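Local atomic coordinates of triphenylmethane reductase (Citrobacter sp., PDB entry 2VRC), a protein that probably uses NADPH to reduce triphenylmethane dyes, and belongs to the NmrA-like branch of the Rossmann-fold dinucleotide-binding proteins. Residues 68-73 with 100-105; 112-117 with 251-256. The protein carries 4 engineered substitutions. All coordinates share one frame; numbering follows the deposited sequence.

Interaction 1. Residues 68-73 with 100-105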
loop_
_atom_site.group_PDB
_atom_site.type_symbol
_atom_site.label_atom_id
_atom_site.label_comp_id
_atom_site.label_asym_id
_atom_site.label_seq_id
_atom_site.Cartn_x
_atom_site.Cartn_y
_atom_site.Cartn_z
ATOM N N SER A 68 -0.686 -20.413 -7.178
ATOM C CA SER A 68 0.686 -20.490 -7.685
ATOM C C SER A 68 0.724 -19.945 -9.102
ATOM O O SER A 68 1.415 -18.954 -9.361
ATOM C CB SER A 68 1.240 -21.921 -7.706
ATOM O OG SER A 68 1.110 -22.564 -6.453
ATOM N N LYS A 69 0.005 -20.613 -10.009
ATOM C CA LYS A 69 -0.022 -20.216 -11.434
ATOM C C LYS A 69 -1.395 -19.679 -11.826
ATOM O O LYS A 69 -2.409 -20.370 -11.618
ATOM C CB LYS A 69 0.321 -21.398 -12.332
ATOM C CG LYS A 69 1.620 -22.097 -11.988
ATOM C CD LYS A 69 2.052 -23.027 -13.098
ATOM C CE LYS A 69 3.526 -23.355 -12.993
ATOM N NZ LYS A 69 4.034 -23.886 -14.306
ATOM N N LEU A 70 -1.423 -18.449 -12.349
ATOM C CA LEU A 70 -2.655 -17.832 -12.861
ATOM C C LEU A 70 -2.662 -17.687 -14.405
ATOM O O LEU A 70 -1.735 -17.134 -14.990
ATOM C CB LEU A 70 -2.867 -16.451 -12.223
ATOM C CG LEU A 70 -3.977 -15.573 -12.810
ATOM C CD1 LEU A 70 -5.366 -16.110 -12.440
ATOM C CD2 LEU A 70 -3.817 -14.145 -12.368
ATOM N N LEU A 71 -3.695 -18.209 -15.057
ATOM C CA LEU A 71 -3.939 -17.936 -16.457
ATOM C C LEU A 71 -4.948 -16.846 -16.472
ATOM O O LEU A 71 -6.084 -17.058 -16.051
ATOM C CB LEU A 71 -4.540 -19.126 -17.181
ATOM C CG LEU A 71 -4.962 -18.854 -18.635
ATOM C CD1 LEU A 71 -3.770 -18.367 -19.457
ATOM C CD2 LEU A 71 -5.553 -20.116 -19.247
ATOM N N PHE A 72 -4.515 -15.699 -16.985
ATOM C CA PHE A 72 -5.258 -14.485 -17.052
ATOM C C PHE A 72 -5.766 -14.393 -18.488
ATOM O O PHE A 72 -4.998 -14.091 -19.411
ATOM C CB PHE A 72 -4.261 -13.359 -16.694
ATOM C CG PHE A 72 -4.730 -11.951 -16.968
ATOM C CD1 PHE A 72 -6.056 -11.645 -17.271
ATOM C CD2 PHE A 72 -3.823 -10.898 -16.844
ATOM C CE1 PHE A 72 -6.476 -10.309 -17.509
ATOM C CE2 PHE A 72 -4.206 -9.552 -17.089
ATOM C CZ PHE A 72 -5.562 -9.254 -17.409
ATOM N N ILE A 73 -7.059 -14.630 -18.689
ATOM C CA ILE A 73 -7.647 -14.588 -20.042
ATOM C C ILE A 73 -8.234 -13.217 -20.249
ATOM O O ILE A 73 -8.917 -12.727 -19.362
ATOM C CB ILE A 73 -8.793 -15.627 -20.189
ATOM C CG1 ILE A 73 -8.219 -17.040 -20.146
ATOM C CG2 ILE A 73 -9.631 -15.358 -21.457
ATOM C CD1 ILE A 73 -9.214 -18.069 -20.493
ATOM N N LYS A 100 2.623 -16.688 -8.417
ATOM C CA LYS A 100 4.042 -17.024 -8.642
ATOM C C LYS A 100 4.389 -17.020 -10.115
ATOM O O LYS A 100 5.545 -16.906 -10.486
ATOM C CB LYS A 100 4.391 -18.397 -8.035
ATOM C CG LYS A 100 4.026 -18.586 -6.570
ATOM C CD LYS A 100 5.042 -17.955 -5.618
ATOM C CE LYS A 100 5.142 -18.729 -4.289
ATOM N NZ LYS A 100 3.819 -19.203 -3.719
ATOM N N HIS A 101 3.357 -17.178 -10.938
ATOM C CA HIS A 101 3.478 -17.242 -12.374
ATOM C C HIS A 101 2.189 -16.825 -13.042
ATOM O O HIS A 101 1.127 -17.355 -12.726
ATOM C CB HIS A 101 3.838 -18.638 -12.850
ATOM C CG HIS A 101 4.412 -18.636 -14.223
ATOM N ND1 HIS A 101 3.628 -18.751 -15.350
ATOM C CD2 HIS A 101 5.679 -18.436 -14.657
ATOM C CE1 HIS A 101 4.396 -18.674 -16.422
ATOM N NE2 HIS A 101 5.640 -18.474 -16.028
ATOM N N ILE A 102 2.300 -15.896 -13.988
ATOM C CA ILE A 102 1.152 -15.314 -14.645
ATOM C C ILE A 102 1.284 -15.512 -16.163
ATOM O O ILE A 102 2.269 -15.118 -16.775
ATOM C CB ILE A 102 1.025 -13.840 -14.209
ATOM C CG1 ILE A 102 -0.421 -13.357 -14.264
ATOM C CG2 ILE A 102 1.919 -12.928 -15.034
ATOM C CD1 ILE A 102 -0.754 -12.545 -15.509
ATOM N N ALA A 103 0.324 -16.224 -16.750
ATOM C CA ALA A 103 0.265 -16.420 -18.200
ATOM C C ALA A 103 -0.878 -15.554 -18.704
ATOM O O ALA A 103 -1.950 -15.594 -18.126
ATOM C CB ALA A 103 0.011 -17.884 -18.529
ATOM N N TYR A 104 -0.644 -14.746 -19.735
ATOM C CA TYR A 104 -1.663 -13.829 -20.242
ATOM C C TYR A 104 -1.941 -14.108 -21.706
ATOM O O TYR A 104 -1.015 -14.290 -22.480
ATOM C CB TYR A 104 -1.215 -12.353 -20.096
ATOM C CG TYR A 104 -2.128 -11.381 -20.796
ATOM C CD1 TYR A 104 -3.408 -11.147 -20.314
ATOM C CD2 TYR A 104 -1.738 -10.727 -21.954
ATOM C CE1 TYR A 104 -4.282 -10.266 -20.947
ATOM C CE2 TYR A 104 -2.601 -9.810 -22.605
ATOM C CZ TYR A 104 -3.879 -9.616 -22.092
ATOM O OH TYR A 104 -4.765 -8.767 -22.680
ATOM N N THR A 105 -3.205 -14.114 -22.102
ATOM C CA THR A 105 -3.531 -14.378 -23.498
ATOM C C THR A 105 -3.552 -13.025 -24.212
ATOM O O THR A 105 -4.510 -12.276 -24.066
ATOM C CB THR A 105 -4.895 -15.057 -23.659
ATOM O OG1 THR A 105 -5.890 -14.267 -23.020
ATOM C CG2 THR A 105 -4.926 -16.461 -23.031
#

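Interaction 2. Residues 112-117 with 251-256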
loop_
_atom_site.group_PDB
_atom_site.type_symbol
_atom_site.label_atom_id
_atom_site.label_comp_id
_atom_site.label_asym_id
_atom_site.label_seq_id
_atom_site.Cartn_x
_atom_site.Cartn_y
_atom_site.Cartn_z
ATOM N N GLU A 112 2.931 -5.214 -34.715
ATOM C CA GLU A 112 2.798 -4.968 -36.161
ATOM C C GLU A 112 1.338 -4.695 -36.565
ATOM O O GLU A 112 1.053 -4.156 -37.648
ATOM C CB GLU A 112 3.416 -6.116 -36.977
ATOM C CG GLU A 112 4.956 -6.048 -37.097
ATOM C CD GLU A 112 5.704 -6.583 -35.866
ATOM O OE1 GLU A 112 5.348 -7.666 -35.351
ATOM O OE2 GLU A 112 6.681 -5.944 -35.414
ATOM N N SER A 113 0.429 -5.026 -35.649
ATOM C CA SER A 113 -1.008 -4.906 -35.852
ATOM C C SER A 113 -1.511 -3.469 -36.009
ATOM O O SER A 113 -0.982 -2.549 -35.411
ATOM C CB SER A 113 -1.736 -5.555 -34.686
ATOM O OG SER A 113 -3.127 -5.526 -34.885
ATOM N N ILE A 114 -2.562 -3.335 -36.809
ATOM C CA ILE A 114 -3.253 -2.076 -37.034
ATOM C C ILE A 114 -4.655 -2.146 -36.464
ATOM O O ILE A 114 -5.404 -1.158 -36.544
ATOM C CB ILE A 114 -3.357 -1.697 -38.546
ATOM C CG1 ILE A 114 -4.154 -2.783 -39.308
ATOM C CG2 ILE A 114 -1.920 -1.427 -39.156
ATOM C CD1 ILE A 114 -4.600 -2.399 -40.703
ATOM N N ILE A 115 -5.040 -3.274 -35.885
ATOM C CA ILE A 115 -6.370 -3.330 -35.329
ATOM C C ILE A 115 -6.369 -2.885 -33.865
ATOM O O ILE A 115 -5.401 -3.103 -33.131
ATOM C CB ILE A 115 -7.017 -4.713 -35.529
ATOM C CG1 ILE A 115 -6.552 -5.723 -34.492
ATOM C CG2 ILE A 115 -6.738 -5.234 -36.935
ATOM C CD1 ILE A 115 -7.033 -7.092 -34.870
ATOM N N PRO A 116 -7.444 -2.218 -33.442
ATOM C CA PRO A 116 -7.494 -1.622 -32.091
ATOM C C PRO A 116 -7.183 -2.534 -30.884
ATOM O O PRO A 116 -6.464 -2.092 -29.967
ATOM C CB PRO A 116 -8.908 -1.033 -32.022
ATOM C CG PRO A 116 -9.254 -0.747 -33.445
ATOM C CD PRO A 116 -8.666 -1.905 -34.212
ATOM N N LEU A 117 -7.684 -3.775 -30.872
ATOM C CA LEU A 117 -7.497 -4.605 -29.679
ATOM C C LEU A 117 -6.023 -4.790 -29.323
ATOM O O LEU A 117 -5.681 -4.987 -28.153
ATOM C CB LEU A 117 -8.279 -5.940 -29.700
ATOM C CG LEU A 117 -8.169 -7.214 -30.562
ATOM C CD1 LEU A 117 -9.124 -7.193 -31.753
ATOM C CD2 LEU A 117 -6.762 -7.648 -30.981
ATOM N N ILE A 251 -11.064 -6.056 -38.949
ATOM C CA ILE A 251 -10.337 -7.298 -38.988
ATOM C C ILE A 251 -10.052 -7.734 -40.425
ATOM O O ILE A 251 -8.902 -7.975 -40.761
ATOM C CB ILE A 251 -11.012 -8.412 -38.152
ATOM C CG1 ILE A 251 -10.715 -8.153 -36.651
ATOM C CG2 ILE A 251 -10.489 -9.793 -38.573
ATOM C CD1 ILE A 251 -11.324 -9.130 -35.690
ATOM N N TYR A 252 -11.076 -7.818 -41.278
ATOM C CA TYR A 252 -10.851 -8.243 -42.665
ATOM C C TYR A 252 -9.902 -7.292 -43.387
ATOM O O TYR A 252 -8.988 -7.719 -44.090
ATOM C CB TYR A 252 -12.140 -8.280 -43.453
ATOM C CG TYR A 252 -13.131 -9.369 -43.144
ATOM C CD1 TYR A 252 -12.741 -10.714 -43.024
ATOM C CD2 TYR A 252 -14.487 -9.063 -43.050
ATOM C CE1 TYR A 252 -13.687 -11.725 -42.766
ATOM C CE2 TYR A 252 -15.429 -10.044 -42.807
ATOM C CZ TYR A 252 -15.035 -11.372 -42.670
ATOM O OH TYR A 252 -16.011 -12.320 -42.437
ATOM N N ASP A 253 -10.125 -5.997 -43.217
ATOM C CA ASP A 253 -9.293 -5.002 -43.854
ATOM C C ASP A 253 -7.812 -5.238 -43.544
ATOM O O ASP A 253 -6.958 -5.188 -44.448
ATOM C CB ASP A 253 -9.704 -3.632 -43.372
ATOM C CG ASP A 253 -8.803 -2.557 -43.888
ATOM O OD1 ASP A 253 -7.876 -2.150 -43.140
ATOM O OD2 ASP A 253 -9.004 -2.147 -45.057
ATOM N N ALA A 254 -7.532 -5.459 -42.255
ATOM C CA ALA A 254 -6.227 -5.791 -41.741
ATOM C C ALA A 254 -5.690 -7.079 -42.381
ATOM O O ALA A 254 -4.542 -7.086 -42.896
ATOM C CB ALA A 254 -6.276 -5.912 -40.199
ATOM N N ILE A 255 -6.490 -8.146 -42.387
ATOM C CA ILE A 255 -6.104 -9.337 -43.140
ATOM C C ILE A 255 -5.682 -9.021 -44.594
ATOM O O ILE A 255 -4.625 -9.499 -45.071
ATOM C CB ILE A 255 -7.203 -10.426 -43.096
ATOM C CG1 ILE A 255 -7.278 -11.027 -41.688
ATOM C CG2 ILE A 255 -7.002 -11.492 -44.180
ATOM C CD1 ILE A 255 -8.588 -11.765 -41.403
ATOM N N SER A 256 -6.473 -8.202 -45.288
ATOM C CA SER A 256 -6.115 -7.831 -46.652
ATOM C C SER A 256 -4.814 -7.001 -46.707
ATOM O O SER A 256 -4.230 -6.820 -47.777
ATOM C CB SER A 256 -7.268 -7.071 -47.351
ATOM O OG SER A 256 -7.233 -5.702 -46.984
#

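Interaction 1. Residues 68-73 with 100-105
Phe-72 and Tyr-104 are paired on neighbouring parallel strands, and Tyr-104 turns its edge to the face of the phenylalanine ring. The ring planes stand at 57° and the centroids 4.8 Å apart; CD1 of Tyr-104 lies over the Phe-72 face, displaced toward its rim. At the edge of that same ring, in its plane, CD1 of Ile-102 reaches CD2 of Phe-72 at 3.7 Å. In Ile-102, CG1 is roughly anti to the backbone N (chi1 -152°), beside CD2 of Leu-70, and a chi2 of -100°, away from any staggered value, carries CD1 to the Phe-72 ring. On the other face of the sheet CD1 of Leu-71 touches CB of Ala-103 at 3.9 Å, while the side chains of Lys-69 and His-101 meet obliquely through CG and CB.

Four backbone bonds carry the pairing, the straightest from Phe-72 N to Ala-103 O (2.8 Å). Where the strands start, Ser-68 O takes Lys-100 N at 2.7 Å and, weakly, His-101 N. Tyr-104 OH bonds to ND1 of His-121, and Thr-105 OG1 to the backbone N of Ser-74, an NADP(+)-binding residue. The strands of this beta-alpha-beta unit are thus joined by backbone N-H...O hydrogen bonds and apolar packing, with the hydroxyls of Tyr-104 and Thr-105 hydrogen-bonded near their C-terminal ends, where a Rossmann fold binds its dinucleotide.

Interaction 2. Residues 112-117 with 251-256
The loop that leaves strand 101-107 and runs into helix 117-129 packs here on residues 251-254 of helix 242-255, and Ala-254 is the point on which its two isoleucines converge. CG2 of Ile-115 comes to 3.4 Å from CB of Ala-254, the closest approach between the two segments. Ile-114 meets the same methyl through CG1 at 3.9 Å, and its CD1 also rests by the CA of Ala-254, with OD1 of Asp-253 4.1 Å from that CD1. One turn back along the helix, CG1 of Ile-251 lies 4.2 Å from CD1 of Ile-115, so Ile-115 spans Ala-254 and Ile-251 with its two branches. With chi1 at 81°, its CG2 is anti to the carbonyl carbon and meets the Ala-254 methyl, while the CG1 branch runs on to bring CD1 to Ile-251.

No hydrogen bond crosses between the segments; the contact is apolar, and polar bonds shape each side separately. In the loop, Ser-113 OG accepts from Ile-115 N at 3.1 Å, an ST turn that holds the backbone from which both isoleucines project. On the other side, Ser-256 OG donates to Asp-253 O at 2.6 Å, approaching tilted from the carbonyl plane, while OD1 of Asp-253 forms a salt bridge with Lys-257.

Glu-259, a few residues after 251-256, hydrogen-bonds through its carboxylate to Ser-113 OG and Ile-114 N, a polar tie beside the apolar contact. Ser-113 and Ile-115 also touch Tyr-107 of strand 101-107, while on the helix side Asp-253 touches Phe-228 of helix 228-238.

From the N terminus, interaction 1 comes first: strand 69-72 leads through helix 80-96 into strand 101-107, and the pairing closes that beta-alpha-beta crossover at the middle of the seven-stranded parallel sheet. The chain then leaves the same strand 101-107 into the loop 112-117, where interaction 2 begins. Its partner, 251-256, arrives 134 residues later, after the remaining sheet strands and several helices, so this contact closes a much longer loop. The two are in series, neither nested nor crossed, with centres about 26 Å apart. Interaction 1 ties sheet strands together; interaction 2 fastens the loop between strand 101-107 and helix 117-129 to helix 242-255.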